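Local coordinates for protein putative laminarinase (Phanerochaete chrysosporium, PDB 2W39) that probably hydrolyses O-glycosidic bonds in beta-glucans such as laminarin and lichenin, as a secreted family 16 glycoside hydrolase of a white rot fungus, at residues G97-D109 and D243-W257. Numbering follows the deposited sequence. Where two conformers were deposited one is given.
Sequences GTWPAAWETDEGD and DANNIIINLTFCGDW. With LGC (D-glucono-1,5-lactone), chain D; BGC (beta-D-glucopyranose), chain B; BGC (beta-D-glucopyranose), chain C.
Strands 98-105 and 246-253 run antiparallel, their axes 4.6 Å apart at closest, and paired backbone bonds join Trp99 to Thr252, Ala101 to Asn250, Trp103 to Ile248 and Thr105 to Asn246. Those four pairs share the sugar-facing side of the sheet. Asn250 OD1 meets the NE1 edge of Trp103, a little out of the indole plane, and accepts a bent 2.8 Å hydrogen bond from Trp103 NE1, with indole and amide planes 74° apart. Ile248 lies alongside, its CB 3.9 Å from the centroid of the Trp103 five-membered ring in a CH-pi contact. The opposite indole face receives C6 of the lactone or glucose modelled at the same position. A Trp103 chi1 of 57° puts CG between backbone N and carbonyl carbon and lays the indole alongside Ile248. This is the concave sheet of the family 16 beta-sandwich, and here Trp99 and Trp103 line the sugar-binding cleft. An alanine here instead of the Trp103 indole is likely to leave Asn250 OD1 without that donor and the sugar without its platform. Ala101 is small enough to let the sugar settle against it, its CB 3.4 Å from C6 of the lactone. Further along, Trp99 takes Trp257 CB over its six-membered ring, and the Trp257 edge meets the Trp99 face in an offset edge-to-face pair, planes 80° apart. On the other side of the sheet, Pro100, Ala102, Leu251 and Ile249 present apolar surface; strand 288-297 of the second sheet packs against Pro100 and Ile249.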
loop_
_atom_site.group_PDB
_atom_site.type_symbol
_atom_site.label_atom_id
_atom_site.label_comp_id
_atom_site.label_asym_id
_atom_site.label_seq_id
_atom_site.Cartn_x
_atom_site.Cartn_y
_atom_site.Cartn_z
ATOM N N GLY A 97 2.671 9.820 -12.630
ATOM C CA GLY A 97 1.240 9.721 -12.439
ATOM C C GLY A 97 0.805 8.576 -11.556
ATOM O O GLY A 97 -0.341 8.541 -11.113
ATOM N N THR A 98 1.701 7.631 -11.280
ATOM C CA THR A 98 1.295 6.454 -10.518
ATOM C C THR A 98 1.117 6.739 -9.033
ATOM O O THR A 98 1.869 7.521 -8.438
ATOM C CB THR A 98 2.275 5.269 -10.677
ATOM O OG1 THR A 98 3.577 5.607 -10.203
ATOM C CG2 THR A 98 2.353 4.774 -12.123
ATOM N N TRP A 99 0.125 6.068 -8.458
ATOM C CA TRP A 99 -0.184 6.168 -7.039
ATOM C C TRP A 99 -0.590 4.775 -6.553
ATOM O O TRP A 99 -1.777 4.442 -6.462
ATOM C CB TRP A 99 -1.259 7.215 -6.814
ATOM C CG TRP A 99 -1.640 7.463 -5.378
ATOM C CD1 TRP A 99 -1.099 6.914 -4.233
ATOM C CD2 TRP A 99 -2.685 8.334 -4.945
ATOM N NE1 TRP A 99 -1.762 7.384 -3.122
ATOM C CE2 TRP A 99 -2.737 8.263 -3.529
ATOM C CE3 TRP A 99 -3.597 9.158 -5.614
ATOM C CZ2 TRP A 99 -3.672 8.987 -2.773
ATOM C CZ3 TRP A 99 -4.520 9.879 -4.856
ATOM C CH2 TRP A 99 -4.551 9.789 -3.461
ATOM N N PRO A 100 0.417 3.929 -6.294
ATOM C CA PRO A 100 0.155 2.589 -5.787
ATOM C C PRO A 100 -0.002 2.597 -4.267
ATOM O O PRO A 100 0.546 3.476 -3.595
ATOM C CB PRO A 100 1.423 1.831 -6.163
ATOM C CG PRO A 100 2.526 2.877 -6.056
ATOM C CD PRO A 100 1.866 4.174 -6.470
ATOM N N ALA A 101 -0.713 1.609 -3.734
ATOM C CA ALA A 101 -0.807 1.447 -2.296
ATOM C C ALA A 101 -1.084 0.010 -1.893
ATOM O O ALA A 101 -1.794 -0.723 -2.595
ATOM C CB ALA A 101 -1.886 2.377 -1.720
ATOM N N ALA A 102 -0.528 -0.364 -0.739
ATOM C CA ALA A 102 -0.918 -1.587 -0.018
ATOM C C ALA A 102 -1.276 -1.098 1.384
ATOM O O ALA A 102 -0.479 -0.416 2.044
ATOM C CB ALA A 102 0.214 -2.607 0.021
ATOM N N TRP A 103 -2.487 -1.413 1.832
ATOM C CA TRP A 103 -3.048 -0.738 2.991
ATOM C C TRP A 103 -4.171 -1.556 3.583
ATOM O O TRP A 103 -4.563 -2.580 3.036
ATOM C CB TRP A 103 -3.473 0.686 2.598
ATOM C CG TRP A 103 -4.444 0.821 1.477
ATOM C CD1 TRP A 103 -4.255 0.478 0.155
ATOM C CD2 TRP A 103 -5.698 1.499 1.534
ATOM N NE1 TRP A 103 -5.348 0.854 -0.595
ATOM C CE2 TRP A 103 -6.245 1.490 0.228
ATOM C CE3 TRP A 103 -6.415 2.116 2.563
ATOM C CZ2 TRP A 103 -7.459 2.092 -0.071
ATOM C CZ3 TRP A 103 -7.622 2.724 2.256
ATOM C CH2 TRP A 103 -8.133 2.690 0.954
ATOM N N GLU A 104 -4.684 -1.070 4.707
ATOM C CA GLU A 104 -5.858 -1.678 5.340
ATOM C C GLU A 104 -6.816 -0.586 5.744
ATOM O O GLU A 104 -6.404 0.496 6.183
ATOM C CB GLU A 104 -5.500 -2.489 6.596
ATOM C CG GLU A 104 -4.515 -3.592 6.335
ATOM C CD GLU A 104 -4.286 -4.483 7.545
ATOM O OE1 GLU A 104 -4.755 -4.144 8.650
ATOM O OE2 GLU A 104 -3.620 -5.541 7.380
ATOM N N THR A 105 -8.107 -0.870 5.610
ATOM C CA THR A 105 -9.127 0.044 6.108
ATOM C C THR A 105 -10.459 -0.673 6.254
ATOM O O THR A 105 -10.597 -1.842 5.866
ATOM C CB THR A 105 -9.263 1.281 5.174
ATOM O OG1 THR A 105 -9.973 2.314 5.861
ATOM C CG2 THR A 105 -10.007 0.928 3.888
ATOM N N ASP A 106 -11.425 0.051 6.812
ATOM C CA ASP A 106 -12.821 -0.320 6.760
ATOM C C ASP A 106 -13.517 0.760 5.924
ATOM O O ASP A 106 -13.760 1.887 6.394
ATOM C CB ASP A 106 -13.349 -0.388 8.198
ATOM C CG ASP A 106 -14.784 -0.817 8.286
ATOM O OD1 ASP A 106 -15.498 -0.746 7.279
ATOM O OD2 ASP A 106 -15.212 -1.227 9.402
ATOM N N GLU A 107 -13.773 0.440 4.663
ATOM C CA GLU A 107 -14.353 1.409 3.743
ATOM C C GLU A 107 -15.734 1.834 4.210
ATOM O O GLU A 107 -16.143 2.981 4.009
ATOM C CB GLU A 107 -14.440 0.840 2.327
ATOM C CG GLU A 107 -13.097 0.615 1.640
ATOM C CD GLU A 107 -13.229 -0.397 0.538
ATOM O OE1 GLU A 107 -13.518 -1.565 0.851
ATOM O OE2 GLU A 107 -13.080 -0.031 -0.647
ATOM N N GLY A 108 -16.443 0.907 4.848
ATOM C CA GLY A 108 -17.840 1.117 5.212
ATOM C C GLY A 108 -18.112 2.169 6.262
ATOM O O GLY A 108 -19.251 2.635 6.365
ATOM N N ASP A 109 -17.099 2.533 7.049
ATOM C CA ASP A 109 -17.257 3.568 8.074
ATOM C C ASP A 109 -16.086 4.557 8.122
ATOM O O ASP A 109 -15.864 5.204 9.140
ATOM C CB ASP A 109 -17.520 2.952 9.449
ATOM C CG ASP A 109 -16.383 2.105 9.952
ATOM O OD1 ASP A 109 -15.308 1.993 9.300
ATOM O OD2 ASP A 109 -16.579 1.547 11.059
ATOM N N ASP A 243 -11.250 -0.745 13.563
ATOM C CA ASP A 243 -12.058 -1.922 13.789
ATOM C C ASP A 243 -11.591 -2.973 12.764
ATOM O O ASP A 243 -10.423 -2.941 12.340
ATOM C CB ASP A 243 -13.556 -1.569 13.750
ATOM C CG ASP A 243 -13.984 -0.858 12.484
ATOM O OD1 ASP A 243 -13.360 -1.045 11.420
ATOM O OD2 ASP A 243 -14.985 -0.114 12.584
ATOM N N ALA A 244 -12.440 -3.912 12.375
ATOM C CA ALA A 244 -12.007 -4.984 11.497
ATOM C C ALA A 244 -11.772 -4.417 10.096
ATOM O O ALA A 244 -12.680 -3.830 9.502
ATOM C CB ALA A 244 -13.046 -6.106 11.471
ATOM N N ASN A 245 -10.548 -4.560 9.590
ATOM C CA ASN A 245 -10.148 -3.947 8.324
ATOM C C ASN A 245 -9.851 -5.016 7.275
ATOM O O ASN A 245 -9.314 -6.076 7.590
ATOM C CB ASN A 245 -8.856 -3.129 8.514
ATOM C CG ASN A 245 -9.039 -1.773 9.184
ATOM O OD1 ASN A 245 -10.107 -1.407 9.703
ATOM N ND2 ASN A 245 -7.968 -1.010 9.167
ATOM N N ASN A 246 -10.154 -4.690 6.025
ATOM C CA ASN A 246 -9.697 -5.471 4.872
ATOM C C ASN A 246 -8.305 -5.004 4.459
ATOM O O ASN A 246 -7.928 -3.850 4.700
ATOM C CB ASN A 246 -10.613 -5.258 3.655
ATOM C CG ASN A 246 -12.081 -5.495 3.956
ATOM O OD1 ASN A 246 -12.757 -4.612 4.486
ATOM N ND2 ASN A 246 -12.575 -6.685 3.615
ATOM N N ILE A 247 -7.593 -5.912 3.794
ATOM C CA ILE A 247 -6.344 -5.569 3.112
ATOM C C ILE A 247 -6.668 -5.183 1.666
ATOM O O ILE A 247 -7.438 -5.887 0.984
ATOM C CB ILE A 247 -5.370 -6.774 3.135
ATOM C CG1 ILE A 247 -4.917 -7.048 4.570
ATOM C CG2 ILE A 247 -4.174 -6.552 2.189
ATOM C CD1 ILE A 247 -4.227 -8.397 4.789
ATOM N N ILE A 248 -6.123 -4.050 1.228
ATOM C CA ILE A 248 -6.335 -3.528 -0.125
ATOM C C ILE A 248 -4.987 -3.318 -0.799
ATOM O O ILE A 248 -4.047 -2.800 -0.184
ATOM C CB ILE A 248 -7.169 -2.216 -0.105
ATOM C CG1 ILE A 248 -8.522 -2.474 0.577
ATOM C CG2 ILE A 248 -7.366 -1.666 -1.540
ATOM C CD1 ILE A 248 -9.380 -1.232 0.741
ATOM N N ILE A 249 -4.894 -3.729 -2.061
ATOM C CA ILE A 249 -3.721 -3.464 -2.889
ATOM C C ILE A 249 -4.226 -2.879 -4.200
ATOM O O ILE A 249 -5.094 -3.470 -4.845
ATOM C CB ILE A 249 -2.867 -4.726 -3.152
ATOM C CG1 ILE A 249 -2.501 -5.408 -1.831
ATOM C CG2 ILE A 249 -1.631 -4.351 -3.962
ATOM C CD1 ILE A 249 -1.899 -6.811 -2.010
ATOM N N ASN A 250 -3.725 -1.704 -4.580
ATOM C CA ASN A 250 -4.293 -0.996 -5.731
ATOM C C ASN A 250 -3.266 -0.179 -6.471
ATOM O O ASN A 250 -2.152 0.039 -5.993
ATOM C CB ASN A 250 -5.462 -0.080 -5.298
ATOM C CG ASN A 250 -4.987 1.107 -4.501
ATOM O OD1 ASN A 250 -4.708 0.982 -3.306
ATOM N ND2 ASN A 250 -4.844 2.261 -5.157
ATOM N N LEU A 251 -3.690 0.302 -7.633
ATOM C CA LEU A 251 -2.922 1.285 -8.378
ATOM C C LEU A 251 -3.906 2.273 -8.993
ATOM O O LEU A 251 -4.719 1.902 -9.841
ATOM C CB LEU A 251 -2.108 0.594 -9.470
ATOM C CG LEU A 251 -1.453 1.525 -10.503
ATOM C CD1 LEU A 251 -0.465 2.498 -9.855
ATOM C CD2 LEU A 251 -0.786 0.700 -11.602
ATOM N N THR A 252 -3.847 3.523 -8.539
ATOM C CA THR A 252 -4.566 4.600 -9.207
ATOM C C THR A 252 -3.566 5.527 -9.911
ATOM O O THR A 252 -2.345 5.314 -9.833
ATOM C CB THR A 252 -5.552 5.348 -8.251
ATOM O OG1 THR A 252 -6.439 6.117 -9.078
ATOM C CG2 THR A 252 -4.855 6.241 -7.238
ATOM N N PHE A 253 -4.084 6.527 -10.625
ATOM C CA PHE A 253 -3.249 7.497 -11.349
ATOM C C PHE A 253 -3.792 8.887 -11.098
ATOM O O PHE A 253 -5.009 9.075 -11.075
ATOM C CB PHE A 253 -3.243 7.239 -12.867
ATOM C CG PHE A 253 -3.106 5.791 -13.234
ATOM C CD1 PHE A 253 -4.228 5.040 -13.577
ATOM C CD2 PHE A 253 -1.860 5.172 -13.220
ATOM C CE1 PHE A 253 -4.110 3.677 -13.902
ATOM C CE2 PHE A 253 -1.736 3.824 -13.543
ATOM C CZ PHE A 253 -2.862 3.080 -13.886
ATOM N N CYS A 254 -2.902 9.866 -10.925
ATOM C CA CYS A 254 -3.297 11.265 -10.718
ATOM C C CYS A 254 -4.156 11.376 -9.450
ATOM O O CYS A 254 -3.775 10.838 -8.419
ATOM C CB CYS A 254 -4.001 11.824 -11.978
ATOM S SG CYS A 254 -3.056 11.532 -13.501
ATOM N N GLY A 255 -5.293 12.064 -9.513
ATOM C CA GLY A 255 -6.166 12.145 -8.345
ATOM C C GLY A 255 -5.678 13.072 -7.264
ATOM O O GLY A 255 -4.786 13.903 -7.482
ATOM N N ASP A 256 -6.223 12.904 -6.073
ATOM C CA ASP A 256 -6.143 13.957 -5.074
ATOM C C ASP A 256 -4.751 14.188 -4.464
ATOM O O ASP A 256 -4.509 15.235 -3.859
ATOM C CB ASP A 256 -7.194 13.713 -3.998
ATOM C CG ASP A 256 -8.607 13.695 -4.557
ATOM O OD1 ASP A 256 -8.873 14.366 -5.588
ATOM O OD2 ASP A 256 -9.449 12.998 -3.959
ATOM N N TRP A 257 -3.844 13.227 -4.635
ATOM C CA TRP A 257 -2.447 13.417 -4.259
ATOM C C TRP A 257 -1.591 13.517 -5.520
ATOM O O TRP A 257 -1.072 14.592 -5.820
ATOM C CB TRP A 257 -1.987 12.317 -3.286
ATOM C CG TRP A 257 -0.576 12.459 -2.758
ATOM C CD1 TRP A 257 0.285 13.499 -2.964
ATOM C CD2 TRP A 257 0.109 11.533 -1.907
ATOM N NE1 TRP A 257 1.477 13.265 -2.301
ATOM C CE2 TRP A 257 1.395 12.059 -1.655
ATOM C CE3 TRP A 257 -0.232 10.291 -1.354
ATOM C CZ2 TRP A 257 2.334 11.393 -0.865
ATOM C CZ3 TRP A 257 0.704 9.629 -0.572
ATOM C CH2 TRP A 257 1.975 10.181 -0.341
HETATM C C1 LGC D . -4.977 7.343 1.820
HETATM C C2 LGC D . -6.404 7.765 1.640
HETATM O O5 LGC D . -4.430 6.117 1.239
HETATM O O1 LGC D . -4.220 8.049 2.467
HETATM O O2 LGC D . -7.020 8.018 2.918
HETATM C C3 LGC D . -7.184 6.723 0.830
HETATM O O3 LGC D . -8.368 7.320 0.273
HETATM C C4 LGC D . -6.300 6.148 -0.277
HETATM O O4 LGC D . -7.063 5.382 -1.204
HETATM C C5 LGC D . -5.244 5.284 0.401
HETATM C C6 LGC D . -4.316 4.524 -0.542
HETATM O O6 LGC D . -3.660 5.388 -1.482
HETATM C C2 BGC B . -6.000 7.871 1.466
HETATM C C3 BGC B . -6.980 6.842 0.895
HETATM C C4 BGC B . -6.320 6.150 -0.285
HETATM C C5 BGC B . -5.178 5.318 0.278
HETATM C C6 BGC B . -4.500 4.491 -0.806
HETATM C C1 BGC B . -4.525 7.422 1.508
HETATM O O1 BGC B . -3.703 8.441 0.908
HETATM O O2 BGC B . -6.420 8.250 2.786
HETATM O O3 BGC B . -8.218 7.468 0.510
HETATM O O4 BGC B . -7.246 5.319 -0.982
HETATM O O5 BGC B . -4.191 6.157 0.900
HETATM O O6 BGC B . -3.562 5.308 -1.518
HETATM C C2 BGC C . -10.404 8.436 0.573
HETATM C C3 BGC C . -11.719 8.342 1.339
HETATM C C4 BGC C . -12.286 6.925 1.344
HETATM C C5 BGC C . -11.222 5.922 1.802
HETATM C C6 BGC C . -11.682 4.470 1.675
HETATM C C1 BGC C . -9.426 7.389 1.092
HETATM O O2 BGC C . -9.851 9.745 0.761
HETATM O O3 BGC C . -12.681 9.230 0.755
HETATM O O4 BGC C . -13.421 6.877 2.225
HETATM O O5 BGC C . -10.047 6.099 1.002
HETATM O O6 BGC C . -11.762 4.059 0.298
HETATM O O HOH W 1 -13.389 -2.136 3.517
#